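Local coordinates for protein NAD(FAD)-dependent dehydrogenase, NirB-family (N-terminal domain) (Clostridium acetobutylicum, PDB 3KLJ) that catalyses the NADH-dependent reduction of rubredoxin through one bound FAD, as an intermediate in the electron transfer chain of dioxygen scavenging, at residues N92-V95 and E101-K104; I247-N250 and E254-I257; L108-G113 and D234-T239; T86-N91 and K258-C263; A287-N290 and D295-Y298. One frame throughout, in Å; residues are numbered along the deposited sequence.

Contact 1. Residues N92-V95 and E101-K104; sequences NKLV and EKIK
Val95 and Ile103 satisfy each other's backbone: Val95 N donates to Ile103 O and Ile103 N to Val95 O, both at 2.9 Å and nearly straight, with angles of 170° and 162° at the hydrogen. Each oxygen is also approached by an alpha hydrogen, Leu94 CA lying 3.4 Å from Ile103 O and Lys102 CA 3.3 Å from Val95 O. This is the hydrogen-bonded pair of an antiparallel beta hairpin, strands 94-97 and 102-104, in the FAD-binding domain. Val95 and Ile103, beta-branched and at ease in extended chain, share a buried face and lean on Leu13 of the neighbouring parallel sheet. Leu94 and Lys104 make the non-hydrogen-bonded pair on the other face. Leu94 CD2 rests 3.7 Å from Lys104 CB, and with CG anti to the backbone N (chi1 -172°) the lysine carries its methylenes past that methyl while its ammonium leads off the hairpin. Lys104 spends its backbone bonds on Lys8 and Thr10, and its CA meets Lys93 O at 3.2 Å. Lys93, at positive phi, forms a G1 beta bulge with Leu94 opposite Asp89; its NZ is bonded to Glu106 O and forms a salt bridge with Asp259.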
# COMPACT_ATOMS: atom_id res chain seq x y z
N ASN A 92 9.36 26.92 -15.76
CA ASN A 92 8.99 26.88 -17.17
C ASN A 92 7.81 25.95 -17.42
O ASN A 92 7.31 25.84 -18.55
CB ASN A 92 10.19 26.47 -18.04
CG ASN A 92 11.24 27.55 -18.14
OD1 ASN A 92 12.35 27.40 -17.63
ND2 ASN A 92 10.90 28.65 -18.81
N LYS A 93 7.37 25.29 -16.35
CA LYS A 93 6.26 24.34 -16.39
C LYS A 93 6.47 23.27 -17.46
O LYS A 93 5.61 23.03 -18.30
CB LYS A 93 4.92 25.07 -16.57
CG LYS A 93 4.54 25.95 -15.37
CD LYS A 93 3.09 26.39 -15.44
CE LYS A 93 2.61 26.88 -14.08
NZ LYS A 93 1.19 27.31 -14.14
N LEU A 94 7.64 22.63 -17.40
CA LEU A 94 8.02 21.60 -18.36
C LEU A 94 8.42 20.33 -17.62
O LEU A 94 9.21 20.38 -16.67
CB LEU A 94 9.17 22.07 -19.26
CG LEU A 94 9.03 23.30 -20.17
CD1 LEU A 94 10.36 23.65 -20.84
CD2 LEU A 94 7.97 23.09 -21.24
N VAL A 95 7.88 19.20 -18.07
CA VAL A 95 8.28 17.90 -17.56
C VAL A 95 9.10 17.19 -18.63
O VAL A 95 8.70 17.12 -19.79
CB VAL A 95 7.04 17.07 -17.13
CG1 VAL A 95 7.41 15.62 -16.87
CG2 VAL A 95 6.40 17.69 -15.89
N GLU A 101 11.94 13.98 -24.70
CA GLU A 101 10.75 14.75 -25.04
C GLU A 101 10.24 15.57 -23.84
O GLU A 101 10.22 15.08 -22.71
CB GLU A 101 9.65 13.77 -25.49
CG GLU A 101 8.68 14.32 -26.52
CD GLU A 101 7.30 13.69 -26.43
OE1 GLU A 101 6.33 14.37 -26.84
OE2 GLU A 101 7.17 12.53 -25.96
N LYS A 102 9.84 16.81 -24.09
CA LYS A 102 9.30 17.66 -23.02
C LYS A 102 7.81 17.92 -23.19
O LYS A 102 7.30 18.00 -24.31
CB LYS A 102 10.05 19.00 -22.96
CG LYS A 102 11.39 18.91 -22.27
CD LYS A 102 12.21 20.16 -22.52
CE LYS A 102 13.59 20.07 -21.88
NZ LYS A 102 14.39 18.92 -22.40
N ILE A 103 7.11 18.04 -22.06
CA ILE A 103 5.69 18.39 -22.06
C ILE A 103 5.42 19.61 -21.18
O ILE A 103 5.79 19.63 -20.01
CB ILE A 103 4.79 17.19 -21.65
CG1 ILE A 103 4.72 16.16 -22.78
CG2 ILE A 103 3.38 17.66 -21.28
CD1 ILE A 103 4.39 14.76 -22.33
N LYS A 104 4.78 20.62 -21.76
CA LYS A 104 4.36 21.81 -21.02
C LYS A 104 2.99 21.60 -20.38
O LYS A 104 2.10 21.01 -20.99
CB LYS A 104 4.36 23.05 -21.93
CG LYS A 104 4.12 24.37 -21.19
CD LYS A 104 4.92 25.54 -21.77
CE LYS A 104 4.37 26.02 -23.10
NZ LYS A 104 5.11 27.22 -23.62

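Contact 2. Residues I247-N250 and E254-I257; sequences ILVN and ETSI
An ST turn headed by Thr255 follows directly where the chain, having left strand 247-249, comes back alongside it, and Thr255 itself packs on Ile247. The methyl groups Thr255 CG2 and Ile247 CG2 meet at 3.7 Å, the two side chains lying aslant to one another. Threonine serves both needs here. With OG1 set between the backbone N and the carbonyl carbon (chi1 73°), the hydroxyl accepts from Ile257 N at 3.1 Å and bonds as well to Ile260 O, while the methyl is left to face the isoleucine. The strand is tied to the returning chain by Asn250 N, which donates to Glu254 O at 3.1 Å. That oxygen also receives Val249 CA at 3.2 Å, and Val249 CG1 lies over the same carbonyl. The excursion lies in the FAD-binding domain, where strand 247-249 pairs in parallel with 267-269. Alongside Leu248, whose O is 3.5 Å from Thr255 CA, the two chains do not bond directly. One water bridges them, donating to Leu248 O at 2.7 Å and accepting from Ser256 N at 2.8 Å, so each backbone group has a partner. The aliphatic part of Glu254 lies against Tyr261, and its carboxylate has a long, weak ion pair with Lys258. Ile247 is buried, as suits an apolar side chain, and touches Ala262 of strand 260-262 and Ile241.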
# COMPACT_ATOMS: atom_id res chain seq x y z
N ILE A 247 6.08 13.16 -0.93
CA ILE A 247 5.96 14.57 -1.31
C ILE A 247 4.96 15.23 -0.35
O ILE A 247 3.85 14.75 -0.18
CB ILE A 247 5.49 14.75 -2.80
CG1 ILE A 247 6.53 14.16 -3.77
CG2 ILE A 247 5.23 16.23 -3.12
CD1 ILE A 247 6.06 14.07 -5.21
N LEU A 248 5.39 16.32 0.27
CA LEU A 248 4.58 17.00 1.28
C LEU A 248 3.42 17.75 0.62
O LEU A 248 3.64 18.52 -0.32
CB LEU A 248 5.46 17.95 2.11
CG LEU A 248 6.18 17.47 3.40
CD1 LEU A 248 6.49 15.94 3.48
CD2 LEU A 248 7.43 18.29 3.70
N VAL A 249 2.20 17.52 1.11
CA VAL A 249 1.01 18.22 0.56
C VAL A 249 0.13 18.79 1.66
O VAL A 249 0.12 18.27 2.77
CB VAL A 249 0.14 17.30 -0.34
CG1 VAL A 249 0.89 16.93 -1.60
CG2 VAL A 249 -0.33 16.07 0.44
N ASN A 250 -0.59 19.87 1.35
CA ASN A 250 -1.64 20.37 2.25
C ASN A 250 -2.97 19.66 1.97
O ASN A 250 -3.00 18.66 1.23
CB ASN A 250 -1.72 21.92 2.28
CG ASN A 250 -2.28 22.55 0.97
OD1 ASN A 250 -2.31 23.78 0.84
ND2 ASN A 250 -2.68 21.74 0.03
N GLU A 254 -1.90 20.35 -2.57
CA GLU A 254 -0.87 21.24 -3.14
C GLU A 254 0.49 20.97 -2.52
O GLU A 254 0.60 20.84 -1.30
CB GLU A 254 -1.24 22.69 -2.88
CG GLU A 254 -2.55 23.11 -3.52
CD GLU A 254 -2.99 24.50 -3.12
OE1 GLU A 254 -2.91 24.85 -1.91
OE2 GLU A 254 -3.42 25.25 -4.01
N THR A 255 1.53 20.90 -3.35
CA THR A 255 2.90 20.72 -2.88
C THR A 255 3.47 22.09 -2.45
O THR A 255 2.75 23.09 -2.43
CB THR A 255 3.82 20.13 -3.98
OG1 THR A 255 4.09 21.15 -4.97
CG2 THR A 255 3.17 18.91 -4.66
N SER A 256 4.76 22.09 -2.11
CA SER A 256 5.54 23.30 -1.79
C SER A 256 5.57 24.32 -2.91
O SER A 256 5.85 25.49 -2.70
CB SER A 256 6.99 22.90 -1.54
OG SER A 256 7.26 22.87 -0.17
N ILE A 257 5.33 23.84 -4.13
CA ILE A 257 5.52 24.67 -5.33
C ILE A 257 4.19 24.95 -6.00
O ILE A 257 3.40 24.03 -6.24
CB ILE A 257 6.48 23.98 -6.35
CG1 ILE A 257 7.86 23.72 -5.72
CG2 ILE A 257 6.58 24.76 -7.66
CD1 ILE A 257 8.61 24.99 -5.24
O HOH W 1 5.83 19.56 -1.39

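Contact 3. Residues L108-G113 and D234-T239; sequences LIIASG and DFIKDT. With FAD (flavin-adenine dinucleotide), chain B.
Ile110 and Ser112 both press on the rim of the Phe235 ring, close to its plane, and this is the tight part of the contact. Ser112 OG stands 3.2 Å from Phe235 CZ, and Ile110 CG2 lies 3.6 Å from the same CZ. Phe235 carries CG between its backbone N and carbonyl carbon (chi1 56°), which sends the ring inward from a short 3-10 turn to the end of strand 107-110. Beyond the ring the packing thins: Ile110 CD1 approaches Ile236 CG2 at 4.4 Å, and then Lys237 and Asp238 stand exposed. There Ile236 O, gripped by Thr239 N and by Thr239 OG1 at 2.8 Å, steadies a type I turn. The inner side belongs to the FAD pocket. Phe235 CD1 is 3.6 Å from the adenine N6A, Ser112 O is 3.2 Å from C8A of FAD, and Gly113 CA comes to 3.1 Å from O3P of the diphosphate. Glycine suits that place: its CA packs directly on the diphosphate, and its positive phi favours it. Phenylalanine puts a rigid apolar ring beside the adenine amino group, approached obliquely, and isoleucine fits the buried strand. Ser112 OG is hydrogen-bonded to Asn232 O, which leaves the ring-edge hydrogens of Phe235 facing an electron-rich oxygen, probably a mildly favourable electrostatic contact that helps fix the ring beside the cofactor.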
# COMPACT_ATOMS: atom_id res chain seq x y z
N LEU A 108 0.28 20.57 -12.80
CA LEU A 108 0.92 19.26 -12.72
C LEU A 108 0.42 18.51 -11.50
O LEU A 108 0.48 19.02 -10.37
CB LEU A 108 2.45 19.41 -12.68
CG LEU A 108 3.29 18.12 -12.60
CD1 LEU A 108 3.12 17.26 -13.85
CD2 LEU A 108 4.76 18.39 -12.34
N ILE A 109 -0.07 17.29 -11.71
CA ILE A 109 -0.47 16.44 -10.60
C ILE A 109 0.47 15.25 -10.54
O ILE A 109 0.51 14.44 -11.48
CB ILE A 109 -1.93 15.96 -10.75
CG1 ILE A 109 -2.88 17.17 -10.79
CG2 ILE A 109 -2.29 14.97 -9.65
CD1 ILE A 109 -4.33 16.79 -11.10
N ILE A 110 1.25 15.16 -9.47
CA ILE A 110 2.19 14.04 -9.29
C ILE A 110 1.53 12.87 -8.56
O ILE A 110 1.16 12.97 -7.38
CB ILE A 110 3.48 14.48 -8.53
CG1 ILE A 110 4.17 15.63 -9.26
CG2 ILE A 110 4.43 13.30 -8.36
CD1 ILE A 110 5.27 16.34 -8.44
N ALA A 111 1.39 11.76 -9.27
CA ALA A 111 0.69 10.58 -8.77
C ALA A 111 1.52 9.32 -9.09
O ALA A 111 1.02 8.33 -9.62
CB ALA A 111 -0.71 10.51 -9.38
N SER A 112 2.81 9.38 -8.76
CA SER A 112 3.79 8.38 -9.21
C SER A 112 3.91 7.18 -8.26
O SER A 112 4.78 6.34 -8.45
CB SER A 112 5.15 9.04 -9.38
OG SER A 112 5.51 9.71 -8.18
N GLY A 113 3.04 7.11 -7.26
CA GLY A 113 2.96 5.92 -6.40
C GLY A 113 4.22 5.51 -5.66
O GLY A 113 4.98 6.36 -5.17
N ASP A 234 12.11 10.07 -7.29
CA ASP A 234 13.47 10.48 -7.69
C ASP A 234 13.47 11.65 -8.68
O ASP A 234 14.37 12.48 -8.66
CB ASP A 234 14.25 9.31 -8.27
CG ASP A 234 15.75 9.59 -8.34
OD1 ASP A 234 16.33 9.94 -7.29
OD2 ASP A 234 16.33 9.47 -9.44
N PHE A 235 12.45 11.70 -9.54
CA PHE A 235 12.33 12.77 -10.55
C PHE A 235 12.14 14.20 -9.99
O PHE A 235 12.20 15.16 -10.75
CB PHE A 235 11.21 12.45 -11.56
CG PHE A 235 9.88 12.21 -10.91
CD1 PHE A 235 9.50 10.93 -10.55
CD2 PHE A 235 9.02 13.27 -10.64
CE1 PHE A 235 8.27 10.70 -9.93
CE2 PHE A 235 7.79 13.05 -10.02
CZ PHE A 235 7.42 11.77 -9.67
N ILE A 236 11.91 14.34 -8.68
CA ILE A 236 11.82 15.69 -8.08
C ILE A 236 13.16 16.23 -7.58
O ILE A 236 13.24 17.39 -7.18
CB ILE A 236 10.76 15.79 -6.91
CG1 ILE A 236 11.30 15.15 -5.62
CG2 ILE A 236 9.41 15.24 -7.34
CD1 ILE A 236 10.53 15.53 -4.34
N LYS A 237 14.20 15.39 -7.63
CA LYS A 237 15.51 15.65 -6.98
C LYS A 237 16.16 17.03 -7.19
O LYS A 237 16.85 17.53 -6.29
CB LYS A 237 16.53 14.55 -7.33
CG LYS A 237 16.92 14.50 -8.81
CD LYS A 237 18.30 13.85 -9.03
CE LYS A 237 18.18 12.36 -9.33
NZ LYS A 237 17.45 12.10 -10.61
N ASP A 238 15.94 17.62 -8.36
CA ASP A 238 16.56 18.91 -8.67
C ASP A 238 15.67 20.10 -8.33
O ASP A 238 16.11 21.25 -8.39
CB ASP A 238 17.01 18.96 -10.13
CG ASP A 238 18.30 18.21 -10.38
OD1 ASP A 238 18.92 17.75 -9.40
OD2 ASP A 238 18.70 18.09 -11.55
N THR A 239 14.43 19.83 -7.92
CA THR A 239 13.47 20.89 -7.65
C THR A 239 13.42 21.24 -6.16
O THR A 239 14.04 20.58 -5.34
CB THR A 239 12.07 20.49 -8.12
OG1 THR A 239 11.48 19.62 -7.14
CG2 THR A 239 12.13 19.78 -9.47
PA FAD B . 0.45 3.40 -8.04
O1A FAD B . 1.82 2.86 -7.71
O2A FAD B . -0.63 2.34 -7.97
O5B FAD B . 0.46 4.07 -9.48
C5B FAD B . 1.48 4.98 -9.85
C4B FAD B . 1.81 4.81 -11.33
O4B FAD B . 2.74 5.81 -11.74
C3B FAD B . 2.47 3.46 -11.60
O3B FAD B . 1.78 2.81 -12.67
C2B FAD B . 3.90 3.78 -11.98
O2B FAD B . 4.40 2.93 -12.99
C1B FAD B . 3.78 5.21 -12.50
N9A FAD B . 5.03 5.99 -12.39
C8A FAD B . 5.98 5.91 -11.40
N7A FAD B . 6.97 6.79 -11.68
C5A FAD B . 6.66 7.44 -12.83
C6A FAD B . 7.32 8.43 -13.55
N6A FAD B . 8.60 8.71 -13.29
N1A FAD B . 6.75 8.90 -14.72
C2A FAD B . 5.53 8.40 -15.16
N3A FAD B . 4.89 7.41 -14.44
C4A FAD B . 5.44 6.94 -13.28
N1 FAD B . -3.85 -1.05 -0.62
C2 FAD B . -4.92 -1.20 0.22
O2 FAD B . -5.47 -0.21 0.69
N3 FAD B . -5.41 -2.45 0.53
C4 FAD B . -4.81 -3.57 0.00
O4 FAD B . -5.27 -4.68 0.31
C4X FAD B . -3.71 -3.43 -0.85
N5 FAD B . -3.09 -4.55 -1.40
C5X FAD B . -2.00 -4.40 -2.24
C6 FAD B . -1.38 -5.53 -2.79
C7 FAD B . -0.28 -5.36 -3.66
C7M FAD B . 0.39 -6.57 -4.25
C8 FAD B . 0.19 -4.09 -3.95
C8M FAD B . 1.37 -3.88 -4.87
C9 FAD B . -0.43 -2.97 -3.40
C9A FAD B . -1.53 -3.12 -2.55
N10 FAD B . -2.15 -2.00 -2.00
C10 FAD B . -3.23 -2.16 -1.16
C1' FAD B . -1.63 -0.64 -2.30
C2' FAD B . -2.42 0.06 -3.39
O2' FAD B . -2.24 -0.66 -4.60
C3' FAD B . -1.86 1.46 -3.52
O3' FAD B . -2.15 2.19 -2.34
C4' FAD B . -2.42 2.23 -4.71
O4' FAD B . -2.19 1.51 -5.91
C5' FAD B . -1.71 3.57 -4.79
O5' FAD B . -2.10 4.17 -6.00
P FAD B . -1.19 5.31 -6.64
O1P FAD B . -1.88 5.83 -7.90
O2P FAD B . -0.87 6.38 -5.63
O3P FAD B . 0.21 4.60 -6.99

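Contact 4. Residues T86-N91 and K258-C263; sequences TSIDPN and KDIYAC
The pyrrolidine ring of Pro90, puckered rather than truly flat, meets the methyl end of Ile260 along its CB-CG bond: Ile260 CD1 lies 3.9 Å from Pro90 CG and 4.0 Å from Pro90 CB. Ile88 adds a looser touch, its CG2 standing 4.2 Å from the same CD1. One methyl therefore carries the whole direct contact. It reaches that far because Ile260 is fully extended, with CD1 anti to CA (chi2 -176°). Proline suits the end of strand 85-89, having no N-H to offer a neighbour and an apolar ring to set against the isoleucine. No direct hydrogen bond joins the segments; two waters lie between Pro90 O and Lys258 O. The first is 2.9 Å from Pro90 O and only weakly bonded to Lys258 O, the second is weakly bonded to Pro90 O, and with more acceptors in reach than protons the assignments are uncertain. Ile88 also packs on Phe235, and Ile260 on Tyr105. The contact thus sets an edge strand of the three-stranded antiparallel sheet against strand 260-262, the edge strand of the parallel sheet beside 107-110, while Tyr261 and Cys263 turn to helix 277-291.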
# COMPACT_ATOMS: atom_id res chain seq x y z
N THR A 86 11.43 12.06 -15.94
CA THR A 86 12.73 12.04 -15.27
C THR A 86 13.03 13.36 -14.58
O THR A 86 13.81 13.39 -13.63
CB THR A 86 13.90 11.73 -16.25
OG1 THR A 86 13.78 12.55 -17.41
CG2 THR A 86 13.89 10.26 -16.66
N SER A 87 12.43 14.44 -15.07
CA SER A 87 12.73 15.81 -14.61
C SER A 87 11.48 16.67 -14.57
O SER A 87 10.56 16.48 -15.37
CB SER A 87 13.74 16.48 -15.54
OG SER A 87 15.06 16.37 -15.05
N ILE A 88 11.47 17.63 -13.65
CA ILE A 88 10.46 18.68 -13.61
C ILE A 88 11.16 20.04 -13.56
O ILE A 88 12.07 20.25 -12.75
CB ILE A 88 9.49 18.57 -12.39
CG1 ILE A 88 8.80 17.20 -12.35
CG2 ILE A 88 8.41 19.66 -12.46
CD1 ILE A 88 8.08 16.92 -11.01
N ASP A 89 10.73 20.95 -14.44
CA ASP A 89 11.17 22.34 -14.44
C ASP A 89 9.96 23.24 -14.09
O ASP A 89 9.25 23.71 -14.98
CB ASP A 89 11.78 22.69 -15.80
CG ASP A 89 12.14 24.16 -15.95
OD1 ASP A 89 12.50 24.54 -17.08
OD2 ASP A 89 12.08 24.93 -14.96
N PRO A 90 9.73 23.47 -12.78
CA PRO A 90 8.55 24.19 -12.31
C PRO A 90 8.35 25.61 -12.81
O PRO A 90 7.20 26.03 -12.94
CB PRO A 90 8.74 24.19 -10.79
CG PRO A 90 9.42 22.88 -10.54
CD PRO A 90 10.43 22.81 -11.67
N ASN A 91 9.44 26.35 -13.05
CA ASN A 91 9.35 27.75 -13.48
C ASN A 91 8.95 27.89 -14.95
O ASN A 91 8.30 28.86 -15.34
CB ASN A 91 10.66 28.49 -13.21
CG ASN A 91 10.99 28.58 -11.73
OD1 ASN A 91 10.83 29.62 -11.11
ND2 ASN A 91 11.45 27.47 -11.17
N LYS A 258 3.96 26.21 -6.33
CA LYS A 258 2.72 26.64 -6.97
C LYS A 258 2.41 25.79 -8.21
O LYS A 258 3.31 25.47 -8.99
CB LYS A 258 2.79 28.13 -7.35
CG LYS A 258 1.42 28.78 -7.60
CD LYS A 258 0.59 28.83 -6.30
CE LYS A 258 -0.90 29.06 -6.56
NZ LYS A 258 -1.72 28.40 -5.48
N ASP A 259 1.14 25.41 -8.34
CA ASP A 259 0.60 24.76 -9.54
C ASP A 259 1.08 23.32 -9.72
O ASP A 259 0.76 22.66 -10.73
CB ASP A 259 0.87 25.60 -10.79
CG ASP A 259 0.04 26.86 -10.84
OD1 ASP A 259 0.48 27.82 -11.49
OD2 ASP A 259 -1.06 26.90 -10.25
N ILE A 260 1.81 22.83 -8.72
CA ILE A 260 2.14 21.41 -8.63
C ILE A 260 1.44 20.73 -7.44
O ILE A 260 1.55 21.18 -6.29
CB ILE A 260 3.65 21.17 -8.51
CG1 ILE A 260 4.40 21.83 -9.69
CG2 ILE A 260 3.94 19.65 -8.41
CD1 ILE A 260 5.89 21.55 -9.71
N TYR A 261 0.74 19.64 -7.74
CA TYR A 261 -0.00 18.86 -6.75
C TYR A 261 0.59 17.47 -6.66
O TYR A 261 1.32 17.05 -7.56
CB TYR A 261 -1.48 18.72 -7.15
CG TYR A 261 -2.20 20.04 -7.36
CD1 TYR A 261 -1.97 20.79 -8.52
CD2 TYR A 261 -3.09 20.54 -6.42
CE1 TYR A 261 -2.63 22.00 -8.73
CE2 TYR A 261 -3.75 21.74 -6.63
CZ TYR A 261 -3.51 22.47 -7.78
OH TYR A 261 -4.15 23.66 -8.00
N ALA A 262 0.27 16.76 -5.58
CA ALA A 262 0.58 15.34 -5.46
C ALA A 262 -0.52 14.62 -4.67
O ALA A 262 -1.28 15.24 -3.93
CB ALA A 262 1.94 15.14 -4.79
N CYS A 263 -0.60 13.30 -4.84
CA CYS A 263 -1.71 12.51 -4.30
C CYS A 263 -1.41 11.03 -4.32
O CYS A 263 -0.71 10.54 -5.20
CB CYS A 263 -2.99 12.77 -5.10
SG CYS A 263 -2.80 12.63 -6.89
O HOH W 2 5.00 24.65 -11.76
O HOH W 3 5.43 27.42 -10.50

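Contact 5. Residues A287-N290 and D295-Y298; sequences AGLN and DASY
Ala296 O is gripped twice, by Asn290 ND2 at 2.9 Å and by ND1 of His252. The bond from Asn290 is almost straight, 176° at the hydrogen, and its acceptor lies within 1° of the amide plane; seen from the alanine, the donor is tilted somewhat out of the carbonyl plane. Asn290 ND2 also bonds to Val286 O one helical turn back, so both partners hold the amide in a fixed rotation. Its oxygen then falls beside the other chain, Asn290 OD1 lying 3.2 Å from Asp295 CA. A short amide suits this place near the end of a helix, where a buried side chain must bond to a helix carbonyl and to the returning loop together. Next to it, Leu289 CD2 touches Ala296 CB at 4.2 Å, the small alanine fitting beside the branched leucine, and Leu289 touches Lys31. Asp295 is exposed, as suits its charge, its CB bond pointing away from the helix. Beyond the contact Ser297 OG is bonded to Asp251, and Tyr298 packs along helix 277-291, touching Ile279 and Val286, and meets Phe269 of strand 267-269 edge-to-face, so the loop that leads on toward strand 306-309 is laid against the helix it has just left.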
# COMPACT_ATOMS: atom_id res chain seq x y z
N ALA A 287 -6.99 16.44 -5.67
CA ALA A 287 -5.99 17.05 -6.55
C ALA A 287 -6.56 17.48 -7.90
O ALA A 287 -6.26 18.58 -8.37
CB ALA A 287 -4.79 16.09 -6.73
N GLY A 288 -7.33 16.60 -8.55
CA GLY A 288 -7.94 16.91 -9.84
C GLY A 288 -8.89 18.10 -9.75
O GLY A 288 -8.86 19.00 -10.61
N LEU A 289 -9.72 18.08 -8.71
CA LEU A 289 -10.69 19.15 -8.41
C LEU A 289 -10.01 20.51 -8.20
O LEU A 289 -10.46 21.52 -8.74
CB LEU A 289 -11.49 18.77 -7.15
CG LEU A 289 -12.94 18.24 -7.18
CD1 LEU A 289 -13.48 17.77 -8.56
CD2 LEU A 289 -13.16 17.17 -6.10
N ASN A 290 -8.94 20.52 -7.41
CA ASN A 290 -8.19 21.75 -7.12
C ASN A 290 -7.45 22.27 -8.35
O ASN A 290 -7.44 23.47 -8.61
CB ASN A 290 -7.22 21.53 -5.96
CG ASN A 290 -7.86 21.73 -4.60
OD1 ASN A 290 -7.95 22.85 -4.09
ND2 ASN A 290 -8.27 20.64 -3.98
N ASP A 295 -11.62 24.47 -4.72
CA ASP A 295 -10.77 24.35 -3.51
C ASP A 295 -11.22 23.31 -2.45
O ASP A 295 -11.29 23.62 -1.25
CB ASP A 295 -10.48 25.73 -2.89
CG ASP A 295 -11.69 26.34 -2.20
OD1 ASP A 295 -11.48 27.19 -1.30
OD2 ASP A 295 -12.84 25.98 -2.53
N ALA A 296 -11.50 22.10 -2.92
CA ALA A 296 -11.85 20.97 -2.06
C ALA A 296 -10.73 20.62 -1.09
O ALA A 296 -9.55 20.77 -1.42
CB ALA A 296 -12.21 19.75 -2.90
N SER A 297 -11.10 20.17 0.09
CA SER A 297 -10.14 19.73 1.10
C SER A 297 -10.26 18.24 1.40
O SER A 297 -11.34 17.73 1.69
CB SER A 297 -10.34 20.50 2.40
OG SER A 297 -9.73 21.76 2.33
N TYR A 298 -9.11 17.57 1.37
CA TYR A 298 -9.00 16.21 1.83
C TYR A 298 -8.94 16.20 3.35
O TYR A 298 -8.20 16.97 3.96
CB TYR A 298 -7.72 15.58 1.26
CG TYR A 298 -7.43 14.19 1.81
CD1 TYR A 298 -6.41 13.99 2.75
CD2 TYR A 298 -8.17 13.09 1.39
CE1 TYR A 298 -6.14 12.73 3.25
CE2 TYR A 298 -7.91 11.82 1.89
CZ TYR A 298 -6.89 11.65 2.82
OH TYR A 298 -6.63 10.40 3.31

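How the contacts relate
From the N terminus, residues 86-91 open the long loop that contact 4 closes at 258-263, and three contacts nest inside it without crossing. Contact 1 comes first, a hairpin beside strand 85-89. Contact 3 then opens at 108-113 and closes at 234-239, a span that takes in the NADH-binding domain and returns the chain to the FAD-binding domain. Contact 2 closes a short loop between 247-250 and 254-257, just before contact 4 shuts. Contact 5 follows in series, closing the turn after helix 277-291. Ile110 of contact 3 packs on Ile247 of contact 2, while Tyr261 and Ile109 reach the helix of contact 5, linking sheets and helix.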